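Local coordinates for protein glycoside hydrolase, GH17 family (Formosa sp. Hel1_33_131, PDB 6FCG) that probably hydrolyses internal beta-1,3-glucosidic bonds of the algal storage glucan laminarin, acting as an endo-laminarinase of glycoside hydrolase family 17, at residues 153-158 and 199-204; 230-235 and 293-298; 371-376 and 400-405. All coordinates share one frame; numbering follows the deposited sequence.

Contacts 1 and 2 sit on the helical outside of the beta/alpha (TIM) barrel, where helices end and turn toward the next parallel strand. Contact 1 joins the end of helix 143-156 to the loop between helix 182-197 and strand 206-212; contact 2 joins the last turn of helix 226-234 to the turn that follows helix 266-294. Their centres lie about 25 Å apart, and helix 182-197 touches both. Contact 3 comes last along the chain, centred about 35 Å from contact 1 and about 42 Å from contact 2, across the chain's centre from the latter. Thus two contacts lie between neighbouring outer helices and their loops, and the third packs residues 400-405 against a barrel loop.

Contact 1: residues 153-158 and 199-204; sequences LAQEFP and GDLSKD
Gln155 reaches out from the last turn of helix 143-156 to the backbone of Asp200, while Leu201 packs against its CG, joining successive helix-to-strand turns of the TIM barrel. The glutamine can be followed outward. Its CG, one bond out from CB, lies anti to its own carbonyl carbon (chi1 -71°), and beyond it the chain runs extended, which carries the amide away from the helix and toward the 199-204 loop. CG already touches that loop, 3.7 Å from Asp200 O and 4.0 Å from Leu201 CD2, and the glutamine and leucine side chains cross at about a right angle. CD passes 3.8 Å from Asp200 O on the way to the tip. There NE2 donates to Asp200 O over 2.9 Å, in a nearly straight bond with an N-H...O angle of 169°. The oxygen lies close to the amide plane of Gln155, whereas seen from the acceptor the donor is tilted 29° out of the carbonyl plane.

Next to this polar link the contact is apolar. The same methyl that meets Gln155, Leu201 CD2, also meets the buried Ala154 CB at 4.0 Å. Ala154 in turn rests on Val161 and Ile164 of strand 161-168, and Leu201 lies against Leu195 and Lys196 of helix 182-197, so the two side chains fill the seam between adjacent barrel helices and the sheet.

The loop leaves its helix at Gly199, whose positive phi belongs to a Schellman motif, and it bends again in an ST turn, where Asp204 N donates to Ser202 OG over 2.9 Å.

Contact 2: residues 230-235 and 293-298; sequences KLIEAV and KSLGIN
Ile297 has the largest share of this contact: it lies against Ile232 and Glu233, two consecutive residues of helix 226-234. Toward the buried side its CG2 meets CG2 of Ile232 at 4.0 Å. The CD1 methyl of Ile297 also comes within 4.0 Å of Ile232 CG2, so that one methyl is touched by two branches of its neighbour. The other branch of Ile232 serves a second partner: CG1 stands beside the backbone N (chi1 -69°) and carries CD1 to CD1 of Leu295, 4.0 Å away, the two side chains crossing at about a right angle.

Glu233 lies at the solvent-exposed side of the contact. Its chain bends at chi2 (-67°), bringing the carboxylate against Ile297, with OE2 3.7 Å from Ile297 CG1 and CG 3.8 Å from Ile297 CD1. These are van der Waals contacts made by CG and the carboxylate.

Behind the contact, Ile232 leans on Trp216, while Lys299 NZ hydrogen-bonds to the carbonyl oxygens of Ile232 and Val235. Helix 266-294 ends in a Schellman motif at Gly296, and from both helices the chain goes on to strands 238-241 and 301-305, as from neighbouring outer helices in a beta/alpha barrel.

Contact 3: residues 371-376 and 400-405; sequences GLFTVD and NPITKT
Phe373 and Ile402 meet where a loop that follows helix 326-342 of the TIM barrel packs against the segment leaving the short antiparallel strand pair 396-397 and 400-401. The contact combines two kinds of interaction, apolar contact in two places and one hydrogen bond.

The first apolar place is buried. Ile402 CG2 approaches Phe373 at the ring edge, near its plane, 3.8 Å from CE2, and the two side chains run at about a right angle. The ring is framed by other aromatics, Phe353 and, edge-to-face, Phe392. Both Phe373 and Ile402 also touch Ile77, so helix 68-80 also packs against the pair.

The second is a pairing of two threonine methyls. Thr374 CG2 and Thr405 CG2 lie 3.8 Å apart, the side chains sliding past each other in opposite directions. In each residue CG2 is anti to the carbonyl carbon and OG1 is tucked between the backbone N and that carbon (chi1 76° in Thr374, 53° in Thr405), which turns the methyls toward one another and the hydroxyls to other partners. Thr405 OG1 is hydrogen-bonded to Glu326 OE1 and Trp384 NE1; Thr374 OG1 accepts from Lys378 N and, weakly, from Asp376 N.

The hydrogen bond lies at the more exposed end. Asn400 CB passes 3.6 Å from Asp376 O, and the amide keeps to the same oxygen, which lies near the amide plane of Asn400: ND2 donates to Asp376 O over 3.2 Å at an N-H...O angle of 160°, meeting a lone pair in the carbonyl plane.

Contact 1: residues 153-158 and 199-204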
ATOM      1  N   LEU A 153     -26.507  44.336 -17.017  1.00 27.63           N
ATOM      2  CA  LEU A 153     -27.282  43.875 -15.862  1.00 26.93           C
ATOM      3  C   LEU A 153     -27.246  44.848 -14.687  1.00 25.27           C
ATOM      4  O   LEU A 153     -28.261  45.043 -14.046  1.00 25.50           O
ATOM      5  CB  LEU A 153     -26.822  42.496 -15.419  1.00 26.72           C
ATOM      6  CG  LEU A 153     -27.138  41.394 -16.444  1.00 27.23           C
ATOM      7  CD1 LEU A 153     -26.477  40.084 -16.007  1.00 25.79           C
ATOM      8  CD2 LEU A 153     -28.639  41.216 -16.676  1.00 25.53           C
ATOM      9  N   ALA A 154     -26.106  45.470 -14.422  1.00 22.77           N
ATOM     10  CA  ALA A 154     -26.029  46.452 -13.346  1.00 22.80           C
ATOM     11  C   ALA A 154     -26.918  47.662 -13.645  1.00 23.70           C
ATOM     12  O   ALA A 154     -27.462  48.302 -12.725  1.00 23.43           O
ATOM     13  CB  ALA A 154     -24.584  46.884 -13.125  1.00 22.86           C
ATOM     14  N   GLN A 155     -27.033  47.979 -14.938  1.00 24.32           N
ATOM     15  CA  GLN A 155     -27.887  49.056 -15.430  1.00 23.31           C
ATOM     16  C   GLN A 155     -29.369  48.700 -15.394  1.00 24.39           C
ATOM     17  O   GLN A 155     -30.145  49.515 -14.979  1.00 25.43           O
ATOM     18  CB  GLN A 155     -27.481  49.455 -16.848  1.00 23.16           C
ATOM     19  CG  GLN A 155     -26.145  50.186 -16.915  1.00 23.20           C
ATOM     20  CD  GLN A 155     -25.568  50.314 -18.326  1.00 22.08           C
ATOM     21  OE1 GLN A 155     -25.932  49.575 -19.239  1.00 23.92           O
ATOM     22  NE2 GLN A 155     -24.632  51.224 -18.492  1.00 21.22           N
ATOM     23  N   GLU A 156     -29.775  47.526 -15.861  1.00 26.46           N
ATOM     24  CA  GLU A 156     -31.189  47.156 -15.813  1.00 30.27           C
ATOM     25  C   GLU A 156     -31.664  46.947 -14.369  1.00 30.84           C
ATOM     26  O   GLU A 156     -32.833  47.162 -14.097  1.00 32.97           O
ATOM     27  CB  GLU A 156     -31.482  45.896 -16.649  1.00 35.39           C
ATOM     28  CG  GLU A 156     -32.972  45.599 -16.887  1.00 41.44           C
ATOM     29  CD  GLU A 156     -33.212  44.368 -17.811  1.00 49.04           C
ATOM     30  OE1 GLU A 156     -32.246  43.784 -18.372  1.00 52.12           O
ATOM     31  OE2 GLU A 156     -34.377  43.944 -17.977  1.00 50.67           O
ATOM     32  N   PHE A 157     -30.777  46.545 -13.446  1.00 28.81           N
ATOM     33  CA  PHE A 157     -31.189  46.201 -12.077  1.00 25.23           C
ATOM     34  C   PHE A 157     -30.340  46.900 -11.030  1.00 25.28           C
ATOM     35  O   PHE A 157     -29.811  46.263 -10.106  1.00 26.64           O
ATOM     36  CB  PHE A 157     -31.111  44.692 -11.829  1.00 23.44           C
ATOM     37  CG  PHE A 157     -31.857  43.859 -12.819  1.00 22.15           C
ATOM     38  CD1 PHE A 157     -31.245  43.420 -13.973  1.00 22.78           C
ATOM     39  CD2 PHE A 157     -33.146  43.424 -12.552  1.00 22.96           C
ATOM     40  CE1 PHE A 157     -31.906  42.595 -14.879  1.00 22.63           C
ATOM     41  CE2 PHE A 157     -33.827  42.607 -13.451  1.00 23.30           C
ATOM     42  CZ  PHE A 157     -33.201  42.196 -14.623  1.00 23.27           C
ATOM     43  N   PRO A 158     -30.242  48.226 -11.115  1.00 25.74           N
ATOM     44  CA  PRO A 158     -29.355  48.967 -10.168  1.00 25.85           C
ATOM     45  C   PRO A 158     -29.830  48.931  -8.701  1.00 25.03           C
ATOM     46  O   PRO A 158     -29.059  49.226  -7.809  1.00 22.19           O
ATOM     47  CB  PRO A 158     -29.413  50.400 -10.704  1.00 24.80           C
ATOM     48  CG  PRO A 158     -30.809  50.504 -11.227  1.00 26.33           C
ATOM     49  CD  PRO A 158     -31.166  49.135 -11.807  1.00 25.15           C
ATOM     50  N   GLY A 199     -20.449  58.371 -15.869  1.00 34.73           N
ATOM     51  CA  GLY A 199     -21.883  58.382 -15.556  1.00 34.31           C
ATOM     52  C   GLY A 199     -22.728  57.239 -16.113  1.00 34.84           C
ATOM     53  O   GLY A 199     -23.934  57.214 -15.855  1.00 32.79           O
ATOM     54  N   ASP A 200     -22.116  56.279 -16.814  1.00 35.08           N
ATOM     55  CA  ASP A 200     -22.842  55.099 -17.321  1.00 37.98           C
ATOM     56  C   ASP A 200     -23.187  54.065 -16.222  1.00 33.84           C
ATOM     57  O   ASP A 200     -24.012  53.178 -16.436  1.00 27.51           O
ATOM     58  CB  ASP A 200     -22.060  54.394 -18.445  1.00 43.80           C
ATOM     59  CG  ASP A 200     -22.006  55.200 -19.750  1.00 49.13           C
ATOM     60  OD1 ASP A 200     -22.735  56.210 -19.898  1.00 56.94           O
ATOM     61  OD2 ASP A 200     -21.228  54.798 -20.650  1.00 57.47           O
ATOM     62  N   LEU A 201     -22.517  54.158 -15.079  1.00 30.82           N
ATOM     63  CA  LEU A 201     -22.815  53.322 -13.912  1.00 30.70           C
ATOM     64  C   LEU A 201     -22.852  54.224 -12.711  1.00 30.79           C
ATOM     65  O   LEU A 201     -22.171  55.251 -12.694  1.00 32.90           O
ATOM     66  CB  LEU A 201     -21.719  52.249 -13.682  1.00 29.24           C
ATOM     67  CG  LEU A 201     -21.623  51.096 -14.680  1.00 29.16           C
ATOM     68  CD1 LEU A 201     -20.365  50.293 -14.452  1.00 29.41           C
ATOM     69  CD2 LEU A 201     -22.857  50.204 -14.620  1.00 29.29           C
ATOM     70  N   SER A 202     -23.644  53.839 -11.718  1.00 29.25           N
ATOM     71  CA  SER A 202     -23.753  54.588 -10.489  1.00 28.21           C
ATOM     72  C   SER A 202     -22.388  54.772  -9.844  1.00 28.84           C
ATOM     73  O   SER A 202     -21.569  53.890  -9.833  1.00 25.79           O
ATOM     74  CB  SER A 202     -24.688  53.876  -9.512  1.00 28.33           C
ATOM     75  OG  SER A 202     -24.360  54.215  -8.180  1.00 27.27           O
ATOM     76  N   LYS A 203     -22.160  55.932  -9.261  1.00 34.51           N
ATOM     77  CA  LYS A 203     -20.913  56.181  -8.531  1.00 35.77           C
ATOM     78  C   LYS A 203     -20.778  55.363  -7.254  1.00 32.37           C
ATOM     79  O   LYS A 203     -19.660  55.217  -6.743  1.00 29.25           O
ATOM     80  CB  LYS A 203     -20.714  57.671  -8.287  1.00 40.12           C
ATOM     81  CG  LYS A 203     -20.114  58.321  -9.512  1.00 47.10           C
ATOM     82  CD  LYS A 203     -20.030  59.815  -9.364  1.00 52.49           C
ATOM     83  CE  LYS A 203     -19.482  60.497 -10.621  1.00 57.12           C
ATOM     84  NZ  LYS A 203     -19.470  61.954 -10.329  1.00 62.11           N
ATOM     85  N   ASP A 204     -21.903  54.851  -6.747  1.00 29.00           N
ATOM     86  CA  ASP A 204     -21.910  53.990  -5.557  1.00 28.86           C
ATOM     87  C   ASP A 204     -21.743  52.473  -5.796  1.00 25.72           C
ATOM     88  O   ASP A 204     -21.683  51.698  -4.830  1.00 24.67           O
ATOM     89  CB  ASP A 204     -23.203  54.220  -4.789  1.00 31.42           C
ATOM     90  CG  ASP A 204     -23.296  55.620  -4.189  1.00 33.16           C
ATOM     91  OD1 ASP A 204     -22.317  56.072  -3.556  1.00 31.40           O
ATOM     92  OD2 ASP A 204     -24.375  56.246  -4.315  1.00 37.40           O
TER

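Contact 2: residues 230-235 and 293-298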
ATOM      1  N   LYS A 230      -1.272  48.229  -8.456  1.00 27.18           N
ATOM      2  CA  LYS A 230      -2.205  49.099  -9.163  1.00 30.45           C
ATOM      3  C   LYS A 230      -3.638  48.588  -9.066  1.00 33.93           C
ATOM      4  O   LYS A 230      -4.573  49.398  -8.965  1.00 37.29           O
ATOM      5  CB  LYS A 230      -1.838  49.259 -10.651  1.00 31.64           C
ATOM      6  CG  LYS A 230      -0.477  49.886 -10.888  1.00 33.46           C
ATOM      7  CD  LYS A 230      -0.343  50.507 -12.262  1.00 34.90           C
ATOM      8  CE  LYS A 230       1.124  50.783 -12.523  1.00 37.79           C
ATOM      9  NZ  LYS A 230       1.604  49.897 -13.566  1.00 40.86           N
ATOM     10  N   LEU A 231      -3.807  47.262  -9.114  1.00 31.38           N
ATOM     11  CA  LEU A 231      -5.116  46.660  -8.949  1.00 29.10           C
ATOM     12  C   LEU A 231      -5.689  46.912  -7.566  1.00 27.73           C
ATOM     13  O   LEU A 231      -6.863  47.236  -7.425  1.00 26.23           O
ATOM     14  CB  LEU A 231      -5.051  45.150  -9.194  1.00 30.08           C
ATOM     15  CG  LEU A 231      -6.369  44.391  -9.003  1.00 29.16           C
ATOM     16  CD1 LEU A 231      -7.414  44.843 -10.007  1.00 29.24           C
ATOM     17  CD2 LEU A 231      -6.126  42.910  -9.146  1.00 29.51           C
ATOM     18  N   ILE A 232      -4.854  46.761  -6.546  1.00 25.77           N
ATOM     19  CA  ILE A 232      -5.254  47.068  -5.175  1.00 24.49           C
ATOM     20  C   ILE A 232      -5.678  48.536  -5.028  1.00 27.09           C
ATOM     21  O   ILE A 232      -6.612  48.804  -4.283  1.00 25.85           O
ATOM     22  CB  ILE A 232      -4.156  46.705  -4.165  1.00 23.53           C
ATOM     23  CG1 ILE A 232      -4.015  45.185  -4.083  1.00 23.86           C
ATOM     24  CG2 ILE A 232      -4.470  47.249  -2.781  1.00 23.62           C
ATOM     25  CD1 ILE A 232      -2.680  44.715  -3.562  1.00 25.05           C
ATOM     26  N   GLU A 233      -5.002  49.465  -5.727  1.00 31.15           N
ATOM     27  CA  GLU A 233      -5.437  50.880  -5.810  1.00 33.96           C
ATOM     28  C   GLU A 233      -6.757  51.052  -6.530  1.00 31.29           C
ATOM     29  O   GLU A 233      -7.557  51.843  -6.112  1.00 30.32           O
ATOM     30  CB  GLU A 233      -4.403  51.822  -6.521  1.00 40.20           C
ATOM     31  CG  GLU A 233      -3.186  52.296  -5.635  1.00 50.94           C
ATOM     32  CD  GLU A 233      -3.513  53.243  -4.467  1.00 56.25           C
ATOM     33  OE1 GLU A 233      -4.664  53.381  -4.031  1.00 55.99           O
ATOM     34  OE2 GLU A 233      -2.561  53.814  -3.896  1.00 64.78           O
ATOM     35  N   ALA A 234      -6.967  50.337  -7.627  1.00 30.92           N
ATOM     36  CA  ALA A 234      -8.133  50.567  -8.485  1.00 29.87           C
ATOM     37  C   ALA A 234      -9.443  50.042  -7.923  1.00 28.82           C
ATOM     38  O   ALA A 234     -10.477  50.664  -8.144  1.00 31.04           O
ATOM     39  CB  ALA A 234      -7.899  49.977  -9.865  1.00 31.09           C
ATOM     40  N   VAL A 235      -9.423  48.917  -7.205  1.00 26.88           N
ATOM     41  CA  VAL A 235     -10.675  48.322  -6.670  1.00 25.24           C
ATOM     42  C   VAL A 235     -11.264  49.137  -5.526  1.00 24.28           C
ATOM     43  O   VAL A 235     -10.548  49.880  -4.864  1.00 23.82           O
ATOM     44  CB  VAL A 235     -10.510  46.846  -6.187  1.00 24.25           C
ATOM     45  CG1 VAL A 235     -10.147  45.952  -7.349  1.00 23.41           C
ATOM     46  CG2 VAL A 235      -9.509  46.699  -5.054  1.00 23.22           C
ATOM     47  N   LYS A 293      -1.257  47.182   3.844  1.00 36.87           N
ATOM     48  CA  LYS A 293      -0.673  48.144   4.785  1.00 41.80           C
ATOM     49  C   LYS A 293       0.784  48.457   4.429  1.00 39.49           C
ATOM     50  O   LYS A 293       1.170  49.614   4.430  1.00 37.46           O
ATOM     51  CB  LYS A 293      -0.758  47.641   6.233  1.00 49.30           C
ATOM     52  CG  LYS A 293      -0.487  48.733   7.257  1.00 58.84           C
ATOM     53  CD  LYS A 293      -0.442  48.190   8.678  1.00 65.37           C
ATOM     54  CE  LYS A 293      -0.455  49.337   9.681  1.00 69.33           C
ATOM     55  NZ  LYS A 293      -0.174  48.857  11.060  1.00 71.45           N
ATOM     56  N   SER A 294       1.563  47.433   4.081  1.00 38.24           N
ATOM     57  CA  SER A 294       2.967  47.615   3.652  1.00 33.47           C
ATOM     58  C   SER A 294       3.108  48.444   2.365  1.00 31.64           C
ATOM     59  O   SER A 294       4.115  49.072   2.164  1.00 29.95           O
ATOM     60  CB  SER A 294       3.675  46.259   3.482  1.00 32.23           C
ATOM     61  OG  SER A 294       3.500  45.722   2.174  1.00 31.86           O
ATOM     62  N   LEU A 295       2.079  48.462   1.512  1.00 32.26           N
ATOM     63  CA  LEU A 295       2.044  49.343   0.340  1.00 31.46           C
ATOM     64  C   LEU A 295       1.535  50.752   0.644  1.00 31.83           C
ATOM     65  O   LEU A 295       1.410  51.551  -0.273  1.00 35.02           O
ATOM     66  CB  LEU A 295       1.146  48.733  -0.738  1.00 34.08           C
ATOM     67  CG  LEU A 295       1.534  47.354  -1.300  1.00 35.70           C
ATOM     68  CD1 LEU A 295       0.438  46.811  -2.208  1.00 35.50           C
ATOM     69  CD2 LEU A 295       2.846  47.453  -2.066  1.00 36.42           C
ATOM     70  N   GLY A 296       1.197  51.053   1.896  1.00 31.05           N
ATOM     71  CA  GLY A 296       0.553  52.312   2.251  1.00 32.30           C
ATOM     72  C   GLY A 296      -0.833  52.519   1.638  1.00 32.88           C
ATOM     73  O   GLY A 296      -1.170  53.623   1.251  1.00 31.16           O
ATOM     74  N   ILE A 297      -1.630  51.455   1.547  1.00 34.13           N
ATOM     75  CA  ILE A 297      -2.969  51.518   0.966  1.00 35.14           C
ATOM     76  C   ILE A 297      -3.974  51.049   2.011  1.00 39.16           C
ATOM     77  O   ILE A 297      -3.775  50.031   2.684  1.00 37.20           O
ATOM     78  CB  ILE A 297      -3.078  50.670  -0.312  1.00 35.12           C
ATOM     79  CG1 ILE A 297      -2.082  51.194  -1.348  1.00 35.21           C
ATOM     80  CG2 ILE A 297      -4.504  50.722  -0.878  1.00 35.04           C
ATOM     81  CD1 ILE A 297      -1.956  50.375  -2.612  1.00 35.77           C
ATOM     82  N   ASN A 298      -5.050  51.813   2.159  1.00 44.65           N
ATOM     83  CA  ASN A 298      -6.131  51.448   3.073  1.00 47.36           C
ATOM     84  C   ASN A 298      -7.382  51.110   2.286  1.00 40.42           C
ATOM     85  O   ASN A 298      -7.932  51.961   1.609  1.00 44.16           O
ATOM     86  CB  ASN A 298      -6.417  52.591   4.028  1.00 55.30           C
ATOM     87  CG  ASN A 298      -7.363  52.179   5.135  1.00 63.75           C
ATOM     88  OD1 ASN A 298      -7.222  51.100   5.727  1.00 70.76           O
ATOM     89  ND2 ASN A 298      -8.328  53.037   5.435  1.00 66.54           N
TER

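Contact 3: residues 371-376 and 400-405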
ATOM      1  N   GLY A 371     -23.238  22.905   0.315  1.00 19.90           N
ATOM      2  CA  GLY A 371     -24.451  23.558   0.730  1.00 19.11           C
ATOM      3  C   GLY A 371     -24.692  23.564   2.218  1.00 18.90           C
ATOM      4  O   GLY A 371     -24.143  22.743   2.950  1.00 17.02           O
ATOM      5  N   LEU A 372     -25.495  24.539   2.661  1.00 18.79           N
ATOM      6  CA  LEU A 372     -26.159  24.476   3.962  1.00 18.39           C
ATOM      7  C   LEU A 372     -27.398  23.597   3.837  1.00 19.57           C
ATOM      8  O   LEU A 372     -27.873  23.019   4.823  1.00 20.34           O
ATOM      9  CB  LEU A 372     -26.531  25.859   4.443  1.00 17.70           C
ATOM     10  CG  LEU A 372     -25.413  26.878   4.503  1.00 17.54           C
ATOM     11  CD1 LEU A 372     -25.995  28.235   4.841  1.00 17.67           C
ATOM     12  CD2 LEU A 372     -24.341  26.500   5.504  1.00 18.18           C
ATOM     13  N   PHE A 373     -27.937  23.511   2.627  1.00 20.88           N
ATOM     14  CA  PHE A 373     -29.056  22.615   2.308  1.00 21.81           C
ATOM     15  C   PHE A 373     -28.596  21.581   1.298  1.00 21.98           C
ATOM     16  O   PHE A 373     -27.654  21.839   0.511  1.00 19.35           O
ATOM     17  CB  PHE A 373     -30.227  23.381   1.639  1.00 22.49           C
ATOM     18  CG  PHE A 373     -30.818  24.481   2.466  1.00 24.15           C
ATOM     19  CD1 PHE A 373     -30.321  25.762   2.416  1.00 23.15           C
ATOM     20  CD2 PHE A 373     -31.921  24.229   3.285  1.00 25.82           C
ATOM     21  CE1 PHE A 373     -30.874  26.758   3.185  1.00 23.73           C
ATOM     22  CE2 PHE A 373     -32.474  25.235   4.061  1.00 25.15           C
ATOM     23  CZ  PHE A 373     -31.957  26.502   3.999  1.00 24.53           C
ATOM     24  N   THR A 374     -29.341  20.469   1.245  1.00 22.36           N
ATOM     25  CA  THR A 374     -29.113  19.404   0.256  1.00 22.36           C
ATOM     26  C   THR A 374     -29.768  19.856  -1.033  1.00 23.25           C
ATOM     27  O   THR A 374     -30.512  20.826  -1.038  1.00 22.63           O
ATOM     28  CB  THR A 374     -29.626  17.995   0.661  1.00 23.21           C
ATOM     29  OG1 THR A 374     -31.058  17.886   0.546  1.00 23.44           O
ATOM     30  CG2 THR A 374     -29.170  17.577   2.041  1.00 24.31           C
ATOM     31  N   VAL A 375     -29.510  19.159  -2.128  1.00 24.50           N
ATOM     32  CA  VAL A 375     -30.148  19.532  -3.405  1.00 25.44           C
ATOM     33  C   VAL A 375     -31.703  19.463  -3.271  1.00 26.44           C
ATOM     34  O   VAL A 375     -32.406  20.293  -3.809  1.00 25.12           O
ATOM     35  CB  VAL A 375     -29.568  18.782  -4.637  1.00 26.14           C
ATOM     36  CG1 VAL A 375     -29.922  17.315  -4.597  1.00 26.69           C
ATOM     37  CG2 VAL A 375     -30.080  19.385  -5.931  1.00 26.48           C
ATOM     38  N   ASP A 376     -32.212  18.478  -2.522  1.00 29.75           N
ATOM     39  CA  ASP A 376     -33.657  18.271  -2.302  1.00 31.59           C
ATOM     40  C   ASP A 376     -34.289  19.221  -1.275  1.00 29.88           C
ATOM     41  O   ASP A 376     -35.484  19.147  -1.025  1.00 29.49           O
ATOM     42  CB  ASP A 376     -33.937  16.815  -1.862  1.00 36.82           C
ATOM     43  CG  ASP A 376     -33.453  15.766  -2.890  1.00 41.67           C
ATOM     44  OD1 ASP A 376     -33.771  15.870  -4.101  1.00 48.37           O
ATOM     45  OD2 ASP A 376     -32.736  14.833  -2.476  1.00 45.64           O
ATOM     46  N   ASN A 400     -40.689  19.781  -2.210  1.00 32.92           N
ATOM     47  CA  ASN A 400     -40.379  19.276  -0.854  1.00 32.86           C
ATOM     48  C   ASN A 400     -40.401  20.342   0.232  1.00 33.86           C
ATOM     49  O   ASN A 400     -39.876  21.440   0.021  1.00 38.99           O
ATOM     50  CB  ASN A 400     -39.013  18.611  -0.843  1.00 30.68           C
ATOM     51  CG  ASN A 400     -38.885  17.582  -1.935  1.00 29.19           C
ATOM     52  OD1 ASN A 400     -39.824  16.862  -2.219  1.00 29.22           O
ATOM     53  ND2 ASN A 400     -37.731  17.513  -2.558  1.00 29.04           N
ATOM     54  N   PRO A 401     -40.970  20.018   1.415  1.00 33.59           N
ATOM     55  CA  PRO A 401     -40.809  20.959   2.535  1.00 33.41           C
ATOM     56  C   PRO A 401     -39.386  20.915   3.087  1.00 34.58           C
ATOM     57  O   PRO A 401     -38.656  19.947   2.844  1.00 34.03           O
ATOM     58  CB  PRO A 401     -41.818  20.474   3.580  1.00 31.73           C
ATOM     59  CG  PRO A 401     -42.463  19.260   3.001  1.00 32.28           C
ATOM     60  CD  PRO A 401     -41.697  18.808   1.816  1.00 31.14           C
ATOM     61  N   ILE A 402     -39.008  21.958   3.822  1.00 33.98           N
ATOM     62  CA  ILE A 402     -37.677  22.041   4.377  1.00 33.60           C
ATOM     63  C   ILE A 402     -37.610  21.207   5.647  1.00 35.07           C
ATOM     64  O   ILE A 402     -38.007  21.629   6.725  1.00 34.66           O
ATOM     65  CB  ILE A 402     -37.223  23.485   4.620  1.00 34.82           C
ATOM     66  CG1 ILE A 402     -37.418  24.338   3.362  1.00 35.85           C
ATOM     67  CG2 ILE A 402     -35.763  23.522   5.034  1.00 34.63           C
ATOM     68  CD1 ILE A 402     -36.864  23.759   2.077  1.00 38.18           C
ATOM     69  N   THR A 403     -37.027  20.029   5.479  1.00 37.38           N
ATOM     70  CA  THR A 403     -36.906  18.988   6.488  1.00 35.78           C
ATOM     71  C   THR A 403     -35.474  18.944   7.011  1.00 35.64           C
ATOM     72  O   THR A 403     -34.543  19.368   6.332  1.00 38.67           O
ATOM     73  CB  THR A 403     -37.331  17.678   5.821  1.00 36.16           C
ATOM     74  OG1 THR A 403     -38.732  17.610   5.959  1.00 38.16           O
ATOM     75  CG2 THR A 403     -36.731  16.426   6.418  1.00 39.60           C
ATOM     76  N   LYS A 404     -35.303  18.470   8.238  1.00 33.68           N
ATOM     77  CA  LYS A 404     -33.976  18.211   8.791  1.00 29.55           C
ATOM     78  C   LYS A 404     -33.351  16.959   8.192  1.00 27.33           C
ATOM     79  O   LYS A 404     -34.032  15.960   8.004  1.00 28.01           O
ATOM     80  CB  LYS A 404     -34.073  18.082  10.299  1.00 31.65           C
ATOM     81  CG  LYS A 404     -34.121  19.424  11.025  1.00 33.63           C
ATOM     82  CD  LYS A 404     -35.175  19.532  12.123  1.00 36.19           C
ATOM     83  CE  LYS A 404     -35.122  18.404  13.134  1.00 39.54           C
ATOM     84  NZ  LYS A 404     -35.900  18.694  14.366  1.00 41.38           N
ATOM     85  N   THR A 405     -32.049  17.018   7.877  1.00 26.29           N
ATOM     86  CA  THR A 405     -31.254  15.811   7.517  1.00 25.64           C
ATOM     87  C   THR A 405     -31.200  14.904   8.728  1.00 25.13           C
ATOM     88  O   THR A 405     -31.381  15.396   9.841  1.00 23.79           O
ATOM     89  CB  THR A 405     -29.783  16.129   7.107  1.00 25.48           C
ATOM     90  OG1 THR A 405     -29.152  16.906   8.126  1.00 24.34           O
ATOM     91  CG2 THR A 405     -29.711  16.890   5.765  1.00 25.99           C
TER